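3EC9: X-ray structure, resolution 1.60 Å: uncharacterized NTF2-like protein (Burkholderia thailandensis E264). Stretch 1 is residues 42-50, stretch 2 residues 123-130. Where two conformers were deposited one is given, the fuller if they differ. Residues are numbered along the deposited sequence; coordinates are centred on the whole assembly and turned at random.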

# COMPACT_ATOMS: atom_id res chain seq x y z
N GLU B 42 14.58 4.00 8.89
CA GLU B 42 14.13 4.69 7.69
C GLU B 42 12.60 4.57 7.64
O GLU B 42 12.07 3.49 7.46
CB GLU B 42 14.81 4.09 6.46
CG GLU B 42 16.33 4.27 6.51
CD GLU B 42 17.05 3.73 5.28
OE1 GLU B 42 16.39 3.35 4.29
OE2 GLU B 42 18.31 3.70 5.33
N TRP B 43 11.93 5.69 7.86
CA TRP B 43 10.47 5.75 7.93
C TRP B 43 9.99 6.64 6.77
O TRP B 43 10.21 7.85 6.75
CB TRP B 43 10.08 6.33 9.28
CG TRP B 43 8.64 6.53 9.50
CD1 TRP B 43 7.79 7.38 8.80
CD2 TRP B 43 7.84 5.92 10.51
NE1 TRP B 43 6.54 7.33 9.33
CE2 TRP B 43 6.53 6.46 10.39
CE3 TRP B 43 8.10 5.00 11.54
CZ2 TRP B 43 5.47 6.08 11.23
CZ3 TRP B 43 7.01 4.61 12.37
CH2 TRP B 43 5.72 5.16 12.20
N THR B 44 9.37 5.99 5.79
CA THR B 44 8.94 6.63 4.58
C THR B 44 7.39 6.85 4.50
O THR B 44 6.59 5.92 4.47
CB THR B 44 9.38 5.87 3.32
OG1 THR B 44 10.81 5.77 3.35
CG2 THR B 44 8.88 6.56 2.06
N GLU B 45 7.01 8.12 4.47
CA GLU B 45 5.64 8.54 4.20
C GLU B 45 5.58 8.66 2.65
O GLU B 45 6.54 9.10 2.01
CB GLU B 45 5.34 9.89 4.85
CG GLU B 45 5.31 9.83 6.37
CD GLU B 45 4.09 9.19 6.90
OE1 GLU B 45 2.99 9.73 6.71
OE2 GLU B 45 4.21 8.16 7.57
N MSE B 46 4.48 8.18 2.07
CA MSE B 46 4.38 8.10 0.63
C MSE B 46 4.55 9.45 -0.09
O MSE B 46 4.12 10.47 0.41
CB MSE B 46 3.03 7.48 0.25
CG MSE B 46 2.93 7.11 -1.16
SE MSE B 46 1.28 6.12 -1.63
CE MSE B 46 1.95 4.37 -2.24
N ALA B 47 5.11 9.43 -1.31
CA ALA B 47 5.47 10.62 -2.03
C ALA B 47 4.28 11.56 -2.16
O ALA B 47 4.44 12.79 -2.00
CB ALA B 47 6.02 10.23 -3.40
N GLY B 48 3.09 11.03 -2.48
CA GLY B 48 1.89 11.88 -2.63
C GLY B 48 1.18 12.27 -1.36
O GLY B 48 0.19 13.01 -1.42
N PHE B 49 1.66 11.79 -0.21
CA PHE B 49 1.03 12.06 1.10
C PHE B 49 1.55 13.42 1.62
O PHE B 49 2.71 13.75 1.36
CB PHE B 49 1.36 10.92 2.07
CG PHE B 49 0.52 10.95 3.33
CD1 PHE B 49 -0.83 10.59 3.31
CD2 PHE B 49 1.09 11.32 4.54
CE1 PHE B 49 -1.55 10.63 4.48
CE2 PHE B 49 0.37 11.37 5.69
CZ PHE B 49 -0.97 11.03 5.67
N PRO B 50 0.73 14.21 2.35
CA PRO B 50 1.24 15.54 2.77
C PRO B 50 2.54 15.51 3.57
O PRO B 50 3.40 16.38 3.40
CB PRO B 50 0.12 16.12 3.64
CG PRO B 50 -0.98 15.10 3.70
CD PRO B 50 -0.68 14.03 2.72
N VAL B 123 13.36 -1.11 11.99
CA VAL B 123 14.34 -0.41 11.13
C VAL B 123 13.78 0.21 9.83
O VAL B 123 14.43 1.01 9.21
CB VAL B 123 15.48 -1.34 10.74
CG1 VAL B 123 16.33 -1.68 11.98
CG2 VAL B 123 15.04 -2.57 10.01
N HIS B 124 12.63 -0.25 9.38
CA HIS B 124 12.00 0.35 8.18
C HIS B 124 10.47 0.37 8.34
O HIS B 124 9.85 -0.57 8.85
CB HIS B 124 12.39 -0.37 6.87
CG HIS B 124 12.51 0.54 5.68
ND1 HIS B 124 11.42 0.94 4.92
CD2 HIS B 124 13.60 1.12 5.11
CE1 HIS B 124 11.84 1.74 3.95
NE2 HIS B 124 13.15 1.87 4.05
N PHE B 125 9.89 1.46 7.86
CA PHE B 125 8.44 1.65 7.72
C PHE B 125 8.22 2.28 6.36
O PHE B 125 8.93 3.22 5.97
CB PHE B 125 7.90 2.60 8.79
CG PHE B 125 6.52 3.13 8.53
CD1 PHE B 125 6.33 4.31 7.79
CD2 PHE B 125 5.41 2.45 9.00
CE1 PHE B 125 5.05 4.78 7.59
CE2 PHE B 125 4.11 2.94 8.80
CZ PHE B 125 3.95 4.09 8.10
N GLU B 126 7.21 1.78 5.65
CA GLU B 126 6.81 2.45 4.42
C GLU B 126 5.27 2.47 4.31
O GLU B 126 4.62 1.44 4.50
CB GLU B 126 7.51 1.89 3.17
CG GLU B 126 7.11 2.65 1.87
CD GLU B 126 7.85 2.21 0.65
OE1 GLU B 126 8.62 1.21 0.71
OE2 GLU B 126 7.73 2.93 -0.39
N GLN B 127 4.72 3.63 3.97
CA GLN B 127 3.29 3.85 3.89
C GLN B 127 2.83 3.76 2.39
O GLN B 127 3.48 4.32 1.50
CB GLN B 127 2.99 5.26 4.39
CG GLN B 127 1.57 5.74 4.25
CD GLN B 127 1.52 7.28 4.37
OE1 GLN B 127 2.19 8.01 3.60
NE2 GLN B 127 0.79 7.76 5.34
N PHE B 128 1.71 3.08 2.16
CA PHE B 128 1.08 3.00 0.85
C PHE B 128 -0.41 3.33 1.01
O PHE B 128 -1.17 2.51 1.50
CB PHE B 128 1.21 1.60 0.23
CG PHE B 128 2.63 1.07 0.15
CD1 PHE B 128 3.24 0.58 1.26
CD2 PHE B 128 3.34 1.11 -1.05
CE1 PHE B 128 4.56 0.10 1.20
CE2 PHE B 128 4.64 0.64 -1.14
CZ PHE B 128 5.26 0.14 -0.00
N THR B 129 -0.84 4.55 0.66
CA THR B 129 -2.20 4.99 0.88
C THR B 129 -2.78 5.75 -0.29
O THR B 129 -2.07 6.07 -1.26
CB THR B 129 -2.30 5.80 2.19
OG1 THR B 129 -3.68 5.93 2.62
CG2 THR B 129 -1.64 7.17 2.04
N ASP B 130 -4.08 6.04 -0.20
CA ASP B 130 -4.82 6.66 -1.30
C ASP B 130 -4.62 8.13 -1.27
O ASP B 130 -5.43 8.94 -0.79
CB ASP B 130 -6.28 6.23 -1.20
CG ASP B 130 -7.02 6.29 -2.54
OD1 ASP B 130 -6.65 7.11 -3.42
OD2 ASP B 130 -8.02 5.54 -2.71

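Strands 42-45 and 123-129 lie side by side and parallel, their axes only 5° apart and 4.6 Å at closest approach, although the residues that touch are at least 78 positions apart in the chain. Glu 42 pairs with His 124, Trp 43 with Phe 125, and Thr 44 with Glu 126. The ladder has the parallel pattern, in which alternate residues of the first strand bond to residues flanking their partners. Glu 42 N donates to Val 123 O (3.0 Å) and Glu 42 O accepts from Phe 125 N (3.0 Å); two residues on, Thr 44 N donates to Phe 125 O (2.8 Å, almost linear) and Thr 44 O accepts from Gln 127 N (3.0 Å). The same carbonyls also receive CA-H contacts, His 124 CA to Glu 42 O at 3.2 Å and Glu 126 CA to Thr 44 O at 3.5 Å.

After Glu 45 the first stretch leaves the sheet, and a side chain continues the ladder. Gln 127 OE1 accepts from Met 46 N at 2.8 Å, so an extended glutamine, t at chi1 and chi2, does what a strand carbonyl would otherwise do. Glutamine suits this place because its amide has both an acceptor and a donor: NE2 is hydrogen-bonded elsewhere in the structure and also sits over one face of the Phe 49 ring. Met 46 begins a type I turn, closed by Phe 49 N to Met 46 O at 2.9 Å, which brings Phe 49 back toward the second strand. There Phe 49 CD1 meets Thr 129 CG2 at 3.7 Å.

The face carrying Trp 43 and Phe 125 is buried and aromatic. Both residues take chi1 t, and the six-membered ring of Trp 43 stacks face-to-face on the Phe 125 ring, with centroids 3.9 Å apart and planes at 20°; Trp 43 CE2 comes within 3.4 Å of Phe 125 CD1. Flat rings on directly paired residues can thus cover each other across the ladder. The indole is also held by a polar bond within its own stretch: Trp 43 NE1 donates to Glu 45 OE2 at 3.0 Å, giving the buried carboxylate a partner. Its other oxygen, Glu 45 OE1, lies 3.3 Å from Gln 127 NE2.

The face of Glu 42, His 124, Thr 44 and Glu 126 is partly exposed, and polar residues fit it. Their carbon atoms still pack, with Glu 42 CB 3.5 Å from His 124 CD2 and Thr 44 CB 4.2 Å from Glu 126 CG, while the Thr 44 hydroxyl and the Glu 126 carboxylate bond elsewhere in the structure.

Beyond the ladder, selenomethionine Met 46 points toward the second strand. Its long, flexible chain brings Met 46 CE to 3.7 Å from Phe 128 CD2 and places Met 46 SE 3.4 Å from Thr 129 O. In all, 693 Å² is buried, at the cost of one unsatisfied polar atom, Thr 129 N.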